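Local coordinates for protein thymine dioxygenase (Neurospora crassa, PDB 5C3Q) that probably acts as an iron- and 2-oxoglutarate-dependent dioxygenase that hydroxylates the methyl group of thymine, at residues G187-R192 with I291-N296; L194-V199 with P286-I291; G214-Y219 with T271-V276. All blocks are in the same frame, centred on the assembly; numbering follows the deposited sequence.

Contact 1: G187-R192 with I291-N296. With TDR (thymine), chain G; AKG (2-oxoglutaric acid), chain F; EDO (1,2-ethanediol), chain I.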
loop_
_atom_site.group_PDB
_atom_site.type_symbol
_atom_site.label_atom_id
_atom_site.label_comp_id
_atom_site.label_asym_id
_atom_site.label_seq_id
_atom_site.Cartn_x
_atom_site.Cartn_y
_atom_site.Cartn_z
ATOM N N GLY A 187 -12.076 9.163 5.220
ATOM C CA GLY A 187 -10.651 9.210 4.916
ATOM C C GLY A 187 -9.797 8.672 6.050
ATOM O O GLY A 187 -8.770 9.259 6.391
ATOM N N ASP A 188 -10.219 7.546 6.624
ATOM C CA ASP A 188 -9.477 6.872 7.689
ATOM C C ASP A 188 -8.313 6.083 7.087
ATOM O O ASP A 188 -8.201 4.876 7.269
ATOM C CB ASP A 188 -10.405 5.942 8.484
ATOM C CG ASP A 188 -11.358 6.695 9.388
ATOM O OD1 ASP A 188 -10.950 7.713 9.978
ATOM O OD2 ASP A 188 -12.518 6.263 9.516
ATOM N N ASN A 189 -7.437 6.800 6.394
ATOM C CA ASN A 189 -6.362 6.210 5.619
ATOM C C ASN A 189 -5.014 6.450 6.292
ATOM O O ASN A 189 -4.904 7.283 7.197
ATOM C CB ASN A 189 -6.384 6.821 4.219
ATOM C CG ASN A 189 -7.737 6.666 3.543
ATOM O OD1 ASN A 189 -8.413 5.648 3.713
ATOM N ND2 ASN A 189 -8.147 7.679 2.789
ATOM N N ILE A 190 -3.994 5.712 5.862
ATOM C CA ILE A 190 -2.649 5.871 6.405
ATOM C C ILE A 190 -1.664 6.124 5.270
ATOM O O ILE A 190 -1.557 5.334 4.328
ATOM C CB ILE A 190 -2.211 4.647 7.238
ATOM C CG1 ILE A 190 -3.081 4.505 8.495
ATOM C CG2 ILE A 190 -0.737 4.733 7.619
ATOM C CD1 ILE A 190 -2.872 5.575 9.550
ATOM N N LEU A 191 -0.962 7.248 5.366
ATOM C CA LEU A 191 0.078 7.610 4.415
ATOM C C LEU A 191 1.408 7.102 4.966
ATOM O O LEU A 191 1.927 7.645 5.944
ATOM C CB LEU A 191 0.090 9.129 4.215
ATOM C CG LEU A 191 1.219 9.800 3.436
ATOM C CD1 LEU A 191 1.315 9.254 2.023
ATOM C CD2 LEU A 191 0.991 11.304 3.413
ATOM N N ARG A 192 1.935 6.044 4.353
ATOM C CA ARG A 192 3.202 5.451 4.773
ATOM C C ARG A 192 4.342 5.865 3.841
ATOM O O ARG A 192 4.414 5.421 2.691
ATOM C CB ARG A 192 3.094 3.926 4.819
ATOM C CG ARG A 192 4.372 3.229 5.265
ATOM C CD ARG A 192 4.271 1.719 5.161
ATOM N NE ARG A 192 3.978 1.091 6.444
ATOM C CZ ARG A 192 3.927 -0.223 6.654
ATOM N NH1 ARG A 192 4.137 -1.082 5.659
ATOM N NH2 ARG A 192 3.660 -0.681 7.872
ATOM N N ILE A 291 6.102 5.305 -1.469
ATOM C CA ILE A 291 5.047 5.817 -0.625
ATOM C C ILE A 291 3.845 4.896 -0.791
ATOM O O ILE A 291 3.317 4.740 -1.901
ATOM C CB ILE A 291 4.668 7.264 -1.002
ATOM C CG1 ILE A 291 5.905 8.171 -0.935
ATOM C CG2 ILE A 291 3.563 7.774 -0.083
ATOM C CD1 ILE A 291 5.666 9.601 -1.371
ATOM N N ALA A 292 3.434 4.274 0.309
ATOM C CA ALA A 292 2.232 3.455 0.332
ATOM C C ALA A 292 1.122 4.222 1.028
ATOM O O ALA A 292 1.219 4.533 2.220
ATOM C CB ALA A 292 2.493 2.142 1.047
ATOM N N TYR A 293 0.067 4.534 0.281
ATOM C CA TYR A 293 -1.115 5.141 0.863
ATOM C C TYR A 293 -2.175 4.058 1.070
ATOM O O TYR A 293 -2.849 3.626 0.125
ATOM C CB TYR A 293 -1.623 6.278 -0.024
ATOM C CG TYR A 293 -2.736 7.091 0.589
ATOM C CD1 TYR A 293 -2.459 8.166 1.424
ATOM C CD2 TYR A 293 -4.065 6.790 0.324
ATOM C CE1 TYR A 293 -3.477 8.919 1.984
ATOM C CE2 TYR A 293 -5.094 7.538 0.874
ATOM C CZ TYR A 293 -4.794 8.603 1.704
ATOM O OH TYR A 293 -5.808 9.352 2.257
ATOM N N PHE A 294 -2.298 3.605 2.314
ATOM C CA PHE A 294 -3.255 2.559 2.667
ATOM C C PHE A 294 -4.642 3.169 2.790
ATOM O O PHE A 294 -4.880 4.019 3.657
ATOM C CB PHE A 294 -2.877 1.900 3.996
ATOM C CG PHE A 294 -1.524 1.249 3.989
ATOM C CD1 PHE A 294 -1.245 0.224 3.100
ATOM C CD2 PHE A 294 -0.540 1.645 4.879
ATOM C CE1 PHE A 294 -0.004 -0.391 3.094
ATOM C CE2 PHE A 294 0.700 1.036 4.880
ATOM C CZ PHE A 294 0.970 0.017 3.987
ATOM N N CYS A 295 -5.545 2.752 1.910
ATOM C CA CYS A 295 -6.930 3.187 1.978
ATOM C C CYS A 295 -7.761 2.175 2.754
ATOM O O CYS A 295 -7.595 0.957 2.592
ATOM C CB CYS A 295 -7.511 3.375 0.587
ATOM S SG CYS A 295 -6.545 4.459 -0.483
ATOM N N ASN A 296 -8.652 2.692 3.598
ATOM C CA ASN A 296 -9.526 1.868 4.418
ATOM C C ASN A 296 -10.968 2.344 4.327
ATOM O O ASN A 296 -11.216 3.526 4.093
ATOM C CB ASN A 296 -9.086 1.941 5.882
ATOM C CG ASN A 296 -7.689 1.378 6.104
ATOM O OD1 ASN A 296 -7.413 0.230 5.762
ATOM N ND2 ASN A 296 -6.810 2.177 6.692
HETATM N N1 TDR G . -0.145 -0.896 7.802
HETATM C C2 TDR G . -1.495 -0.500 7.471
HETATM O O2 TDR G . -2.036 0.391 8.098
HETATM N N3 TDR G . -2.196 -1.161 6.395
HETATM C C4 TDR G . -1.566 -2.203 5.650
HETATM O O4 TDR G . -2.187 -2.738 4.748
HETATM C C5 TDR G . -0.193 -2.616 5.982
HETATM C CM5 TDR G . 0.517 -3.704 5.240
HETATM C C6 TDR G . 0.504 -1.940 7.079
HETATM C C1 AKG F . 3.855 -1.893 2.066
HETATM O O1 AKG F . 2.829 -2.505 2.462
HETATM O O2 AKG F . 4.372 -0.978 2.739
HETATM C C2 AKG F . 4.475 -2.268 0.784
HETATM O O5 AKG F . 4.084 -3.269 0.189
HETATM C C3 AKG F . 5.594 -1.417 0.215
HETATM C C4 AKG F . 5.975 -1.886 -1.186
HETATM C C5 AKG F . 7.029 -0.996 -1.804
HETATM O O3 AKG F . 7.093 -0.953 -3.050
HETATM O O4 AKG F . 7.807 -0.345 -1.073
HETATM C C1 EDO I . 4.549 0.529 11.795
HETATM O O1 EDO I . 4.381 0.477 10.376
HETATM C C2 EDO I . 5.515 -0.554 12.254
HETATM O O2 EDO I . 4.825 -1.780 12.514
HETATM O O HOH W 1 -12.203 5.949 5.136
#
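L191 and I291 meet methyl to methyl. L191 CD1 sits 3.4 Å from I291 CG2, tighter than a usual van der Waals contact. L191 CB packs near Y293 CD1, and helix 147-173 packs on L191 and Y293. On the other face of the sheet I190 CG2 lies against F294 CD2. The strands run antiparallel, I190 and R192 forming hydrogen-bonded pairs with F294 and A292. F294 is the floor of the thymine pocket. C4 of thymine lies 3.4 Å above the ring, over its centre, while A292 O is on the opposite face. The rim of F294 turns to R192. The guanidinium and ring planes are 80° apart, and F294 CE2 sits over one guanidinium face. The R192 chain bends at chi3 (-100°), which lets NH1 donate a hydrogen bond to O2 of 2-oxoglutarate at 2.9 Å. E124 holds NE of R192 in a salt bridge. At the far end the contact is polar. N189 uses both halves of its amide: ND2 donates to Y293 OH at 2.9 Å, and OD1 accepts from N296 N at 3.0 Å. N296 ND2 in turn donates to D188 O at 3.1 Å, with the carbonyl in the amide plane. One pair of strands thus gives thymine a flat apolar surface and gives the nearby cosubstrate carboxylate a cationic partner, which probably steadies its negative charge.

Contact 2: L194-V199 with P286-I291. With AKG (2-oxoglutaric acid), chain F.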
loop_
_atom_site.group_PDB
_atom_site.type_symbol
_atom_site.label_atom_id
_atom_site.label_comp_id
_atom_site.label_asym_id
_atom_site.label_seq_id
_atom_site.Cartn_x
_atom_site.Cartn_y
_atom_site.Cartn_z
ATOM N N LEU A 194 8.143 5.484 2.909
ATOM C CA LEU A 194 9.121 4.403 3.034
ATOM C C LEU A 194 10.475 4.801 2.471
ATOM O O LEU A 194 10.570 5.386 1.391
ATOM C CB LEU A 194 8.630 3.148 2.314
ATOM C CG LEU A 194 7.514 2.372 3.018
ATOM C CD1 LEU A 194 6.673 1.583 2.022
ATOM C CD2 LEU A 194 8.104 1.458 4.079
ATOM N N HIS A 195 11.521 4.463 3.214
ATOM C CA HIS A 195 12.886 4.624 2.759
ATOM C C HIS A 195 13.636 3.319 3.003
ATOM O O HIS A 195 13.710 2.834 4.131
ATOM C CB HIS A 195 13.556 5.791 3.486
ATOM C CG HIS A 195 15.036 5.856 3.291
ATOM N ND1 HIS A 195 15.922 5.894 4.344
ATOM C CD2 HIS A 195 15.788 5.877 2.165
ATOM C CE1 HIS A 195 17.156 5.944 3.878
ATOM N NE2 HIS A 195 17.102 5.933 2.558
ATOM N N TYR A 196 14.162 2.743 1.928
ATOM C CA TYR A 196 14.974 1.540 2.010
ATOM C C TYR A 196 16.421 1.974 1.792
ATOM O O TYR A 196 16.804 2.279 0.665
ATOM C CB TYR A 196 14.545 0.532 0.940
ATOM C CG TYR A 196 13.090 0.117 1.008
ATOM C CD1 TYR A 196 12.103 0.836 0.338
ATOM C CD2 TYR A 196 12.700 -1.000 1.737
ATOM C CE1 TYR A 196 10.766 0.455 0.404
ATOM C CE2 TYR A 196 11.374 -1.393 1.799
ATOM C CZ TYR A 196 10.411 -0.663 1.132
ATOM O OH TYR A 196 9.096 -1.064 1.199
ATOM N N PRO A 197 17.228 2.039 2.871
ATOM C CA PRO A 197 18.591 2.567 2.738
ATOM C C PRO A 197 19.455 1.847 1.704
ATOM O O PRO A 197 19.232 0.670 1.403
ATOM C CB PRO A 197 19.191 2.368 4.138
ATOM C CG PRO A 197 18.021 2.326 5.054
ATOM C CD PRO A 197 16.907 1.696 4.268
ATOM N N ALA A 198 20.429 2.571 1.160
ATOM C CA ALA A 198 21.424 1.975 0.289
ATOM C C ALA A 198 22.025 0.785 1.015
ATOM O O ALA A 198 22.323 0.868 2.205
ATOM C CB ALA A 198 22.507 2.987 -0.059
ATOM N N VAL A 199 22.178 -0.330 0.309
ATOM C CA VAL A 199 22.689 -1.551 0.920
ATOM C C VAL A 199 23.567 -2.312 -0.067
ATOM O O VAL A 199 23.258 -2.384 -1.258
ATOM C CB VAL A 199 21.532 -2.442 1.436
ATOM C CG1 VAL A 199 20.531 -2.757 0.327
ATOM C CG2 VAL A 199 22.068 -3.719 2.073
ATOM N N PRO A 286 21.410 1.441 -4.563
ATOM C CA PRO A 286 21.162 2.783 -4.020
ATOM C C PRO A 286 19.907 2.837 -3.141
ATOM O O PRO A 286 19.163 1.861 -3.076
ATOM C CB PRO A 286 20.979 3.656 -5.271
ATOM C CG PRO A 286 21.390 2.819 -6.435
ATOM C CD PRO A 286 21.227 1.392 -6.023
ATOM N N PRO A 287 19.675 3.972 -2.459
ATOM C CA PRO A 287 18.454 4.095 -1.664
ATOM C C PRO A 287 17.193 3.959 -2.519
ATOM O O PRO A 287 17.158 4.468 -3.640
ATOM C CB PRO A 287 18.554 5.511 -1.083
ATOM C CG PRO A 287 20.001 5.863 -1.156
ATOM C CD PRO A 287 20.499 5.191 -2.391
ATOM N N ARG A 288 16.186 3.262 -2.000
ATOM C CA ARG A 288 14.884 3.169 -2.653
ATOM C C ARG A 288 13.831 3.909 -1.822
ATOM O O ARG A 288 13.743 3.729 -0.601
ATOM C CB ARG A 288 14.474 1.705 -2.858
ATOM C CG ARG A 288 13.056 1.507 -3.380
ATOM C CD ARG A 288 12.814 0.077 -3.835
ATOM N NE ARG A 288 11.535 -0.075 -4.530
ATOM C CZ ARG A 288 10.347 -0.227 -3.941
ATOM N NH1 ARG A 288 10.237 -0.248 -2.617
ATOM N NH2 ARG A 288 9.254 -0.353 -4.689
ATOM N N TYR A 289 13.043 4.742 -2.494
ATOM C CA TYR A 289 11.932 5.444 -1.867
ATOM C C TYR A 289 10.629 4.978 -2.469
ATOM O O TYR A 289 10.501 4.851 -3.689
ATOM C CB TYR A 289 12.051 6.952 -2.066
ATOM C CG TYR A 289 13.235 7.545 -1.364
ATOM C CD1 TYR A 289 13.154 7.925 -0.032
ATOM C CD2 TYR A 289 14.444 7.712 -2.028
ATOM C CE1 TYR A 289 14.246 8.461 0.626
ATOM C CE2 TYR A 289 15.546 8.250 -1.382
ATOM C CZ TYR A 289 15.440 8.622 -0.056
ATOM O OH TYR A 289 16.528 9.152 0.591
ATOM N N SER A 290 9.661 4.719 -1.603
ATOM C CA SER A 290 8.295 4.511 -2.038
ATOM C C SER A 290 7.346 5.146 -1.037
ATOM O O SER A 290 7.736 5.504 0.085
ATOM C CB SER A 290 7.991 3.018 -2.209
ATOM O OG SER A 290 8.054 2.332 -0.973
ATOM N N ILE A 291 6.102 5.305 -1.469
ATOM C CA ILE A 291 5.047 5.817 -0.625
ATOM C C ILE A 291 3.845 4.896 -0.791
ATOM O O ILE A 291 3.317 4.740 -1.901
ATOM C CB ILE A 291 4.668 7.264 -1.002
ATOM C CG1 ILE A 291 5.905 8.171 -0.935
ATOM C CG2 ILE A 291 3.563 7.774 -0.083
ATOM C CD1 ILE A 291 5.666 9.601 -1.371
HETATM C C1 AKG F . 3.855 -1.893 2.066
HETATM O O1 AKG F . 2.829 -2.505 2.462
HETATM O O2 AKG F . 4.372 -0.978 2.739
HETATM C C2 AKG F . 4.475 -2.268 0.784
HETATM O O5 AKG F . 4.084 -3.269 0.189
HETATM C C3 AKG F . 5.594 -1.417 0.215
HETATM C C4 AKG F . 5.975 -1.886 -1.186
HETATM C C5 AKG F . 7.029 -0.996 -1.804
HETATM O O3 AKG F . 7.093 -0.953 -3.050
HETATM O O4 AKG F . 7.807 -0.345 -1.073
HETATM O O HOH W 2 19.135 7.550 1.747
#
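Y196 and R288 lie side by side on neighbouring antiparallel strands of the double-stranded beta-helix, and their tips converge on 2-oxoglutarate. CB of Y196 rests 4.0 Å from R288 CB. Further out, CD1 passes R288 O at 3.5 Å. CE1 comes 3.1 Å from R288 NH1 and lies at the guanidinium edge. OH then donates to O4 of 2-oxoglutarate at 2.7 Å. Two more groups grip O4: NH1 of R288 and OG of S290. R288 reaches out with CG anti to the backbone N (chi1 173°), and its NH2 donates to O3 of the same carboxylate at 2.8 Å. Q227 bonds this NH2 too. A phenylalanine in place of Y196 would keep the ring but would probably leave O4 with two of its three donors here and hold the carboxylate less firmly. L194 CD1 touches S290 OG and borders the cosubstrate. The other face of the sheet carries H195 and Y289. Their planes are only 22° from parallel, but the rings are so offset that little of one covers the other. ND1 of H195 is hydrogen-bonded to E121. CD2 of H195 sits 3.4 Å from Y289 CE1, and a water joins H195 NE2 to Y289 OH.

Contact 3: G214-Y219 with T271-V276. With NI (nickel (II) ion), chain E; TDR (thymine), chain G; AKG (2-oxoglutaric acid), chain F; EDO (1,2-ethanediol), chain H.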
loop_
_atom_site.group_PDB
_atom_site.type_symbol
_atom_site.label_atom_id
_atom_site.label_comp_id
_atom_site.label_asym_id
_atom_site.label_seq_id
_atom_site.Cartn_x
_atom_site.Cartn_y
_atom_site.Cartn_z
ATOM N N GLY A 214 9.220 -7.768 3.875
ATOM C CA GLY A 214 8.739 -9.149 3.932
ATOM C C GLY A 214 7.416 -9.352 3.217
ATOM O O GLY A 214 6.601 -8.431 3.124
ATOM N N GLU A 215 7.205 -10.564 2.706
ATOM C CA GLU A 215 5.968 -10.899 2.016
ATOM C C GLU A 215 4.752 -10.712 2.925
ATOM O O GLU A 215 4.788 -11.020 4.120
ATOM C CB GLU A 215 6.010 -12.321 1.442
ATOM C CG GLU A 215 6.104 -13.448 2.462
ATOM C CD GLU A 215 6.080 -14.820 1.810
ATOM O OE1 GLU A 215 6.615 -14.963 0.693
ATOM O OE2 GLU A 215 5.535 -15.766 2.418
ATOM N N HIS A 216 3.678 -10.188 2.348
ATOM C CA HIS A 216 2.471 -9.903 3.104
ATOM C C HIS A 216 1.325 -9.580 2.162
ATOM O O HIS A 216 1.529 -9.413 0.955
ATOM C CB HIS A 216 2.710 -8.695 4.006
ATOM C CG HIS A 216 2.991 -7.446 3.242
ATOM N ND1 HIS A 216 4.187 -7.229 2.593
ATOM C CD2 HIS A 216 2.217 -6.370 2.978
ATOM C CE1 HIS A 216 4.145 -6.063 1.979
ATOM N NE2 HIS A 216 2.963 -5.523 2.194
ATOM N N THR A 217 0.125 -9.505 2.725
ATOM C CA THR A 217 -1.013 -8.883 2.064
ATOM C C THR A 217 -1.328 -7.580 2.793
ATOM O O THR A 217 -1.084 -7.460 4.006
ATOM C CB THR A 217 -2.255 -9.794 2.080
ATOM O OG1 THR A 217 -2.576 -10.161 3.427
ATOM C CG2 THR A 217 -2.021 -11.057 1.258
ATOM N N ASP A 218 -1.846 -6.601 2.058
ATOM C CA ASP A 218 -2.313 -5.353 2.659
ATOM C C ASP A 218 -3.676 -5.588 3.303
ATOM O O ASP A 218 -4.387 -6.526 2.932
ATOM C CB ASP A 218 -2.390 -4.231 1.617
ATOM C CG ASP A 218 -1.015 -3.761 1.142
ATOM O OD1 ASP A 218 0.028 -4.199 1.675
ATOM O OD2 ASP A 218 -0.976 -2.925 0.220
ATOM N N TYR A 219 -4.042 -4.730 4.255
ATOM C CA TYR A 219 -5.184 -4.990 5.138
ATOM C C TYR A 219 -6.511 -4.380 4.690
ATOM O O TYR A 219 -7.576 -4.938 4.984
ATOM C CB TYR A 219 -4.903 -4.461 6.553
ATOM C CG TYR A 219 -3.582 -4.856 7.169
ATOM C CD1 TYR A 219 -2.968 -6.072 6.871
ATOM C CD2 TYR A 219 -2.960 -4.019 8.093
ATOM C CE1 TYR A 219 -1.762 -6.424 7.451
ATOM C CE2 TYR A 219 -1.756 -4.366 8.678
ATOM C CZ TYR A 219 -1.163 -5.565 8.356
ATOM O OH TYR A 219 0.032 -5.909 8.943
ATOM N N THR A 271 -3.484 -9.785 -3.094
ATOM C CA THR A 271 -2.372 -10.615 -3.559
ATOM C C THR A 271 -1.106 -10.361 -2.756
ATOM O O THR A 271 -0.806 -9.220 -2.386
ATOM C CB THR A 271 -2.122 -10.356 -5.055
ATOM O OG1 THR A 271 -3.343 -10.589 -5.766
ATOM C CG2 THR A 271 -1.038 -11.262 -5.624
ATOM N N VAL A 272 -0.369 -11.440 -2.503
ATOM C CA VAL A 272 0.853 -11.396 -1.717
ATOM C C VAL A 272 1.926 -10.672 -2.521
ATOM O O VAL A 272 2.081 -10.911 -3.721
ATOM C CB VAL A 272 1.331 -12.817 -1.343
ATOM C CG1 VAL A 272 2.677 -12.786 -0.622
ATOM C CG2 VAL A 272 0.289 -13.522 -0.474
ATOM N N HIS A 273 2.653 -9.781 -1.851
ATOM C CA HIS A 273 3.742 -9.042 -2.468
ATOM C C HIS A 273 4.854 -8.767 -1.458
ATOM O O HIS A 273 4.665 -8.915 -0.252
ATOM C CB HIS A 273 3.225 -7.736 -3.082
ATOM C CG HIS A 273 2.420 -6.903 -2.140
ATOM N ND1 HIS A 273 1.168 -7.277 -1.696
ATOM C CD2 HIS A 273 2.688 -5.715 -1.552
ATOM C CE1 HIS A 273 0.703 -6.355 -0.873
ATOM N NE2 HIS A 273 1.607 -5.399 -0.770
ATOM N N ARG A 274 6.018 -8.379 -1.971
ATOM C CA ARG A 274 7.205 -8.167 -1.154
ATOM C C ARG A 274 8.143 -7.214 -1.879
ATOM O O ARG A 274 7.901 -6.861 -3.034
ATOM C CB ARG A 274 7.917 -9.498 -0.885
ATOM C CG ARG A 274 8.622 -10.090 -2.097
ATOM C CD ARG A 274 9.115 -11.502 -1.842
ATOM N NE ARG A 274 9.868 -12.014 -2.984
ATOM C CZ ARG A 274 10.553 -13.155 -2.997
ATOM N NH1 ARG A 274 10.597 -13.935 -1.923
ATOM N NH2 ARG A 274 11.209 -13.513 -4.091
ATOM N N VAL A 275 9.208 -6.803 -1.197
ATOM C CA VAL A 275 10.278 -6.043 -1.834
ATOM C C VAL A 275 11.606 -6.741 -1.553
ATOM O O VAL A 275 11.957 -6.974 -0.397
ATOM C CB VAL A 275 10.342 -4.581 -1.352
ATOM C CG1 VAL A 275 11.372 -3.799 -2.161
ATOM C CG2 VAL A 275 8.982 -3.910 -1.476
ATOM N N VAL A 276 12.328 -7.068 -2.622
ATOM C CA VAL A 276 13.620 -7.743 -2.525
ATOM C C VAL A 276 14.679 -6.885 -3.207
ATOM O O VAL A 276 14.431 -5.718 -3.515
ATOM C CB VAL A 276 13.572 -9.164 -3.140
ATOM C CG1 VAL A 276 12.608 -10.041 -2.355
ATOM C CG2 VAL A 276 13.179 -9.127 -4.615
HETATM NI NI NI E . 2.086 -3.965 0.893
HETATM N N1 TDR G . -0.145 -0.896 7.802
HETATM C C2 TDR G . -1.495 -0.500 7.471
HETATM O O2 TDR G . -2.036 0.391 8.098
HETATM N N3 TDR G . -2.196 -1.161 6.395
HETATM C C4 TDR G . -1.566 -2.203 5.650
HETATM O O4 TDR G . -2.187 -2.738 4.748
HETATM C C5 TDR G . -0.193 -2.616 5.982
HETATM C CM5 TDR G . 0.517 -3.704 5.240
HETATM C C6 TDR G . 0.504 -1.940 7.079
HETATM C C1 AKG F . 3.855 -1.893 2.066
HETATM O O1 AKG F . 2.829 -2.505 2.462
HETATM O O2 AKG F . 4.372 -0.978 2.739
HETATM C C2 AKG F . 4.475 -2.268 0.784
HETATM O O5 AKG F . 4.084 -3.269 0.189
HETATM C C3 AKG F . 5.594 -1.417 0.215
HETATM C C4 AKG F . 5.975 -1.886 -1.186
HETATM C C5 AKG F . 7.029 -0.996 -1.804
HETATM O O3 AKG F . 7.093 -0.953 -3.050
HETATM O O4 AKG F . 7.807 -0.345 -1.073
HETATM C C1 EDO H . -3.217 -13.652 -8.156
HETATM O O1 EDO H . -2.811 -15.024 -8.076
HETATM C C2 EDO H . -4.440 -13.450 -7.270
HETATM O O2 EDO H . -4.044 -13.295 -5.900
HETATM O O HOH W 3 9.364 -14.056 0.511
HETATM O O HOH W 4 -2.473 -7.228 -0.665
HETATM O O HOH W 5 1.394 -2.274 -0.348
#
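D218 OD2, on the aspartate that shares the nickel ion with H273, is gripped by three groups. The metal-bound water donates to it at 2.5 Å, and T223 and N255 are hydrogen-bonded to it too. These bonds hold the carboxylate and leave OD1 for the metal, 2.2 Å away. H216 NE2 and H273 NE2 complete the protein's share. This is the HXD...H facial triad of non-haem iron oxygenases, with nickel in the usual place of iron. O1 and O5 of 2-oxoglutarate chelate the ion; O5 lies opposite D218 OD1 and O1 opposite H273 NE2. The water fills the site opposite H216. Both histidines have CG between the backbone N and the carbonyl carbon (chi1 63° and 52°), which swings the rings to the metal. Each ND1 is tied to the carbonyl two residues earlier. H216 ND1 donates to G214 O at 2.7 Å, and H273 ND1 to T271 O at 2.9 Å. These second-shell bonds fix the ring rotations. Two backbone bonds pair H216 with H273 directly, and a second water links D218 N to T271 O. Further out, V272 packs its methyls against E215 CB and T217 CG2. Y219 binds substrate: its N donates to O4 of thymine at 2.8 Å, and thymine C4 lies 3.3 Å above the plane of the Y219 ring, toward its rim. The thymine methyl carbon CM5 ends 4.6 Å from the nickel ion. That placement is consistent with the methyl being the group oxidised.

In the fold
Contacts 1 and 2 are successive parts of one strand pair, 190-200 with 284-295, in the larger sheet, and they share I291. Contact 3 belongs to the smaller sheet, and the active site lies between the two. Contact 1 is buried near the middle of the chain; contacts 2 and 3 are partly buried. All three touch 2-oxoglutarate. Contact 2 takes its distal carboxylate with hydroxyls and an arginine. Contact 1 meets its other carboxylate, and contact 3 joins that end to the metal. Thymine lies between contacts 1 and 3, with F294 and Y219 on its two faces. V275 packs against Y196 and R288, closing contact 3 onto contact 2.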